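Local coordinates for protein F9 (PDB 6CJ6) that belongs to the vaccinia virus entry-fusion complex, which merges viral and cellular membranes and opens a pore to deliver the virion core, at residues Tyr110-Ile124 and Ser144-Lys156. Sequence-based numbering, arbitrary orientation.
Sequences YAEVNNIIDIQKLDI and SAEANCGLQTIVK. Unlike the reference sequence in segment 144-156: Ala147 (reference Arg). With PDO (1,3-propandiol), chain Y; MOH (methanol), chain B; MOH (methanol), chain C; MOH (methanol), chain D.
Gln120 and Asn148 join strand 119-124 to helix 145-156 in an alpha/beta packing of the L1/F9 family fold, strand and helix running nearly parallel (18° between axes). Followed outward, Gln120 has CB directed at the helix and, with CG anti to its backbone N (chi1 174°), an extended chain that carries the amide to the helix's first turn. CD lies 3.5 Å from Asn148 CB. OE1 accepts from Asn148 ND2 at 2.8 Å, the donor standing above the carbonyl plane, while NE2 gives a nearly straight bond (171°) to a lone pair of Ala145 O, which also accepts from Cys149 N. A glutamine suits this buried place because its amide both donates and accepts; Asn148 ND2 has a second acceptor in Asn141. Gln120 OE1 also lies 3.2 Å from Ala145 CA, an approach for which the short alanine side chain probably leaves room.

Beside this, Tyr110 CE2 rests 3.9 Å from Cys149 CB, where the disulfide to Cys107 ties helix 102-113 to helix 145-156. Farther along, Gln152 is long enough to reach a strand amide: Asp123 N donates almost straight to its OE1 (2.8 Å), and the Leu122 methyl CD1 packs against Gln152 CB. At the far end the long chain of Lys156 lays CD against Asp123 O, and its NZ forms a salt bridge to Asp123 OD2 at 2.8 Å, approaching from above the carboxylate plane.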
loop_
_atom_site.group_PDB
_atom_site.type_symbol
_atom_site.label_atom_id
_atom_site.label_comp_id
_atom_site.label_asym_id
_atom_site.label_seq_id
_atom_site.Cartn_x
_atom_site.Cartn_y
_atom_site.Cartn_z
ATOM N N TYR A 110 -16.354 2.642 0.590
ATOM C CA TYR A 110 -16.331 1.862 -0.641
ATOM C C TYR A 110 -16.698 0.409 -0.368
ATOM O O TYR A 110 -17.340 -0.248 -1.194
ATOM C CB TYR A 110 -14.959 1.975 -1.302
ATOM C CG TYR A 110 -14.417 0.685 -1.882
ATOM C CD1 TYR A 110 -14.741 0.290 -3.173
ATOM C CD2 TYR A 110 -13.566 -0.127 -1.141
ATOM C CE1 TYR A 110 -14.241 -0.886 -3.706
ATOM C CE2 TYR A 110 -13.065 -1.304 -1.662
ATOM C CZ TYR A 110 -13.403 -1.679 -2.945
ATOM O OH TYR A 110 -12.901 -2.850 -3.464
ATOM N N ALA A 111 -16.313 -0.107 0.802
ATOM C CA ALA A 111 -16.573 -1.507 1.119
ATOM C C ALA A 111 -18.042 -1.756 1.430
ATOM O O ALA A 111 -18.530 -2.877 1.249
ATOM C CB ALA A 111 -15.688 -1.951 2.280
ATOM N N GLU A 112 -18.763 -0.731 1.894
ATOM C CA GLU A 112 -20.174 -0.905 2.223
ATOM C C GLU A 112 -21.039 -1.170 0.997
ATOM O O GLU A 112 -22.123 -1.748 1.132
ATOM C CB GLU A 112 -20.708 0.318 2.974
ATOM C CG GLU A 112 -20.497 0.272 4.479
ATOM C CD GLU A 112 -21.485 1.145 5.220
ATOM O OE1 GLU A 112 -22.585 1.383 4.682
ATOM O OE2 GLU A 112 -21.163 1.593 6.340
ATOM N N VAL A 113 -20.594 -0.760 -0.185
ATOM C CA VAL A 113 -21.370 -0.947 -1.402
ATOM C C VAL A 113 -20.768 -1.996 -2.334
ATOM O O VAL A 113 -21.513 -2.599 -3.123
ATOM C CB VAL A 113 -21.597 0.391 -2.141
ATOM C CG1 VAL A 113 -20.271 1.048 -2.471
ATOM C CG2 VAL A 113 -22.446 0.211 -3.398
ATOM N N ASN A 114 -19.470 -2.274 -2.232
ATOM C CA ASN A 114 -18.786 -3.134 -3.186
ATOM C C ASN A 114 -19.297 -4.575 -3.086
ATOM O O ASN A 114 -20.106 -4.927 -2.220
ATOM C CB ASN A 114 -17.271 -3.035 -3.003
ATOM C CG ASN A 114 -16.753 -3.922 -1.887
ATOM O OD1 ASN A 114 -17.420 -4.127 -0.874
ATOM N ND2 ASN A 114 -15.551 -4.459 -2.072
ATOM N N ASN A 115 -18.799 -5.420 -3.986
ATOM C CA ASN A 115 -19.332 -6.756 -4.175
ATOM C C ASN A 115 -18.893 -7.826 -3.194
ATOM O O ASN A 115 -18.115 -8.717 -3.547
ATOM N N ILE A 116 -19.384 -7.728 -1.958
ATOM C CA ILE A 116 -19.407 -8.792 -0.949
ATOM C C ILE A 116 -18.239 -9.770 -0.958
ATOM O O ILE A 116 -17.448 -9.822 -0.009
ATOM C CB ILE A 116 -20.750 -9.554 -0.965
ATOM C CG1 ILE A 116 -21.807 -8.803 -1.781
ATOM C CG2 ILE A 116 -21.241 -9.799 0.457
ATOM C CD1 ILE A 116 -22.007 -9.358 -3.180
ATOM N N ILE A 117 -18.134 -10.550 -2.034
ATOM C CA ILE A 117 -17.533 -11.883 -2.019
ATOM C C ILE A 117 -16.060 -11.909 -1.613
ATOM O O ILE A 117 -15.415 -10.863 -1.477
ATOM C CB ILE A 117 -17.795 -12.608 -3.355
ATOM C CG1 ILE A 117 -17.968 -14.113 -3.131
ATOM C CG2 ILE A 117 -16.692 -12.307 -4.363
ATOM C CD1 ILE A 117 -19.331 -14.630 -3.523
ATOM N N ASP A 118 -15.522 -13.121 -1.434
ATOM C CA ASP A 118 -14.229 -13.353 -0.800
ATOM C C ASP A 118 -13.031 -12.964 -1.659
ATOM O O ASP A 118 -11.901 -13.053 -1.169
ATOM C CB ASP A 118 -14.093 -14.832 -0.430
ATOM C CG ASP A 118 -15.112 -15.277 0.601
ATOM O OD1 ASP A 118 -16.265 -15.566 0.219
ATOM O OD2 ASP A 118 -14.753 -15.339 1.796
ATOM N N ILE A 119 -13.230 -12.567 -2.912
ATOM C CA ILE A 119 -12.130 -12.257 -3.821
ATOM C C ILE A 119 -12.133 -10.761 -4.096
ATOM O O ILE A 119 -13.186 -10.175 -4.373
ATOM C CB ILE A 119 -12.207 -13.084 -5.119
ATOM C CG1 ILE A 119 -11.378 -14.367 -4.995
ATOM C CG2 ILE A 119 -11.702 -12.292 -6.313
ATOM C CD1 ILE A 119 -11.743 -15.237 -3.817
ATOM N N GLN A 120 -10.954 -10.145 -4.014
ATOM C CA GLN A 120 -10.791 -8.714 -4.224
ATOM C C GLN A 120 -9.907 -8.474 -5.439
ATOM O O GLN A 120 -8.876 -9.135 -5.603
ATOM C CB GLN A 120 -10.174 -8.052 -2.984
ATOM C CG GLN A 120 -9.827 -6.576 -3.146
ATOM C CD GLN A 120 -9.916 -5.811 -1.840
ATOM O OE1 GLN A 120 -9.721 -6.377 -0.765
ATOM N NE2 GLN A 120 -10.228 -4.520 -1.925
ATOM N N LYS A 121 -10.320 -7.539 -6.291
ATOM C CA LYS A 121 -9.483 -7.040 -7.372
ATOM C C LYS A 121 -8.673 -5.861 -6.850
ATOM O O LYS A 121 -9.165 -5.066 -6.046
ATOM C CB LYS A 121 -10.355 -6.587 -8.547
ATOM C CG LYS A 121 -9.590 -5.978 -9.715
ATOM C CD LYS A 121 -9.850 -4.481 -9.851
ATOM C CE LYS A 121 -11.300 -4.201 -10.212
ATOM N NZ LYS A 121 -11.571 -2.746 -10.368
ATOM N N LEU A 122 -7.423 -5.757 -7.298
ATOM C CA LEU A 122 -6.535 -4.685 -6.867
ATOM C C LEU A 122 -5.912 -4.014 -8.083
ATOM O O LEU A 122 -5.343 -4.691 -8.946
ATOM C CB LEU A 122 -5.443 -5.217 -5.935
ATOM C CG LEU A 122 -5.071 -4.254 -4.805
ATOM C CD1 LEU A 122 -6.323 -3.842 -4.050
ATOM C CD2 LEU A 122 -4.067 -4.884 -3.860
ATOM N N ASP A 123 -6.016 -2.687 -8.142
ATOM C CA ASP A 123 -5.502 -1.889 -9.252
ATOM C C ASP A 123 -4.190 -1.250 -8.805
ATOM O O ASP A 123 -4.175 -0.435 -7.879
ATOM C CB ASP A 123 -6.528 -0.825 -9.639
ATOM C CG ASP A 123 -6.108 0.001 -10.845
ATOM O OD1 ASP A 123 -5.012 -0.233 -11.396
ATOM O OD2 ASP A 123 -6.884 0.894 -11.246
ATOM N N ILE A 124 -3.091 -1.616 -9.465
ATOM C CA ILE A 124 -1.779 -1.110 -9.081
ATOM C C ILE A 124 -1.396 0.085 -9.945
ATOM O O ILE A 124 -0.278 0.600 -9.843
ATOM C CB ILE A 124 -0.696 -2.202 -9.125
ATOM C CG1 ILE A 124 -0.470 -2.679 -10.562
ATOM C CG2 ILE A 124 -1.060 -3.372 -8.215
ATOM C CD1 ILE A 124 0.715 -3.589 -10.697
ATOM N N SER A 144 -8.720 -7.764 4.561
ATOM C CA SER A 144 -9.781 -6.781 4.706
ATOM C C SER A 144 -9.926 -6.037 3.391
ATOM O O SER A 144 -8.929 -5.592 2.815
ATOM C CB SER A 144 -9.453 -5.790 5.820
ATOM O OG SER A 144 -10.204 -4.605 5.678
ATOM N N ALA A 145 -11.165 -5.910 2.915
ATOM C CA ALA A 145 -11.401 -5.153 1.693
ATOM C C ALA A 145 -11.068 -3.679 1.888
ATOM O O ALA A 145 -10.535 -3.030 0.980
ATOM C CB ALA A 145 -12.847 -5.327 1.235
ATOM N N GLU A 146 -11.366 -3.132 3.068
ATOM C CA GLU A 146 -11.111 -1.712 3.291
ATOM C C GLU A 146 -9.621 -1.432 3.444
ATOM O O GLU A 146 -9.123 -0.412 2.951
ATOM C CB GLU A 146 -11.925 -1.180 4.477
ATOM C CG GLU A 146 -12.119 -2.155 5.630
ATOM C CD GLU A 146 -13.245 -3.153 5.388
ATOM O OE1 GLU A 146 -14.415 -2.728 5.278
ATOM O OE2 GLU A 146 -12.957 -4.363 5.298
ATOM N N ALA A 147 -8.888 -2.329 4.108
ATOM C CA ALA A 147 -7.444 -2.142 4.232
ATOM C C ALA A 147 -6.741 -2.336 2.894
ATOM O O ALA A 147 -5.813 -1.590 2.564
ATOM C CB ALA A 147 -6.869 -3.081 5.292
ATOM N N ASN A 148 -7.163 -3.336 2.113
ATOM C CA ASN A 148 -6.609 -3.502 0.771
ATOM C C ASN A 148 -6.877 -2.271 -0.087
ATOM O O ASN A 148 -6.049 -1.895 -0.925
ATOM C CB ASN A 148 -7.194 -4.745 0.102
ATOM C CG ASN A 148 -6.654 -6.039 0.682
ATOM O OD1 ASN A 148 -5.633 -6.053 1.369
ATOM N ND2 ASN A 148 -7.332 -7.141 0.385
ATOM N N CYS A 149 -8.039 -1.638 0.101
ATOM C CA CYS A 149 -8.316 -0.379 -0.582
ATOM C C CYS A 149 -7.315 0.695 -0.183
ATOM O O CYS A 149 -6.893 1.506 -1.017
ATOM C CB CYS A 149 -9.733 0.088 -0.260
ATOM S SG CYS A 149 -10.028 1.846 -0.568
ATOM N N GLY A 150 -6.929 0.723 1.093
ATOM C CA GLY A 150 -5.953 1.703 1.533
ATOM C C GLY A 150 -4.595 1.488 0.897
ATOM O O GLY A 150 -3.951 2.440 0.449
ATOM N N LEU A 151 -4.144 0.236 0.840
ATOM C CA LEU A 151 -2.874 -0.059 0.187
ATOM C C LEU A 151 -2.925 0.301 -1.294
ATOM O O LEU A 151 -1.956 0.837 -1.846
ATOM C CB LEU A 151 -2.527 -1.535 0.380
ATOM C CG LEU A 151 -1.127 -1.980 -0.037
ATOM C CD1 LEU A 151 -0.070 -1.198 0.720
ATOM C CD2 LEU A 151 -0.955 -3.473 0.192
ATOM N N GLN A 152 -4.057 0.029 -1.950
ATOM C CA GLN A 152 -4.191 0.339 -3.370
ATOM C C GLN A 152 -4.033 1.832 -3.625
ATOM O O GLN A 152 -3.267 2.245 -4.505
ATOM C CB GLN A 152 -5.540 -0.156 -3.896
ATOM C CG GLN A 152 -5.998 0.589 -5.145
ATOM C CD GLN A 152 -7.182 -0.060 -5.826
ATOM O OE1 GLN A 152 -7.232 -1.279 -5.985
ATOM N NE2 GLN A 152 -8.144 0.754 -6.235
ATOM N N THR A 153 -4.759 2.658 -2.867
ATOM C CA THR A 153 -4.630 4.104 -3.010
ATOM C C THR A 153 -3.183 4.544 -2.820
ATOM O O THR A 153 -2.681 5.399 -3.557
ATOM C CB THR A 153 -5.540 4.806 -2.003
ATOM O OG1 THR A 153 -6.844 4.215 -2.042
ATOM C CG2 THR A 153 -5.658 6.295 -2.328
ATOM N N ILE A 154 -2.493 3.949 -1.846
ATOM C CA ILE A 154 -1.100 4.299 -1.584
ATOM C C ILE A 154 -0.187 3.812 -2.709
ATOM O O ILE A 154 0.751 4.514 -3.106
ATOM C CB ILE A 154 -0.675 3.778 -0.199
ATOM C CG1 ILE A 154 -1.407 4.556 0.899
ATOM C CG2 ILE A 154 0.834 3.863 -0.022
ATOM C CD1 ILE A 154 -1.051 4.122 2.294
ATOM N N VAL A 155 -0.438 2.608 -3.239
ATOM C CA VAL A 155 0.346 2.124 -4.378
ATOM C C VAL A 155 0.258 3.107 -5.536
ATOM O O VAL A 155 1.271 3.615 -6.025
ATOM C CB VAL A 155 -0.112 0.719 -4.813
ATOM C CG1 VAL A 155 0.484 0.378 -6.174
ATOM C CG2 VAL A 155 0.289 -0.329 -3.797
ATOM N N LYS A 156 -0.965 3.405 -5.975
ATOM C CA LYS A 156 -1.174 4.209 -7.171
ATOM C C LYS A 156 -0.633 5.628 -7.048
ATOM O O LYS A 156 -0.603 6.349 -8.051
ATOM C CB LYS A 156 -2.661 4.211 -7.535
ATOM C CG LYS A 156 -3.250 2.811 -7.665
ATOM C CD LYS A 156 -4.691 2.845 -8.135
ATOM C CE LYS A 156 -4.768 3.179 -9.608
ATOM N NZ LYS A 156 -6.172 3.363 -10.065
HETATM C C1 PDO Y . -17.980 2.264 6.266
HETATM O O1 PDO Y . -18.659 1.675 7.379
HETATM C C2 PDO Y . -18.253 3.763 6.239
HETATM C C3 PDO Y . -17.014 4.535 5.799
HETATM O O3 PDO Y . -17.144 5.907 6.191
HETATM C C MOH B . -10.148 -1.480 -7.662
HETATM O O MOH B . -9.980 -2.445 -6.644
HETATM C C MOH C . -20.334 -6.271 0.990
HETATM O O MOH C . -21.573 -5.630 0.765
HETATM C C MOH D . -3.088 -3.673 4.043
HETATM O O MOH D . -3.629 -4.193 2.845
#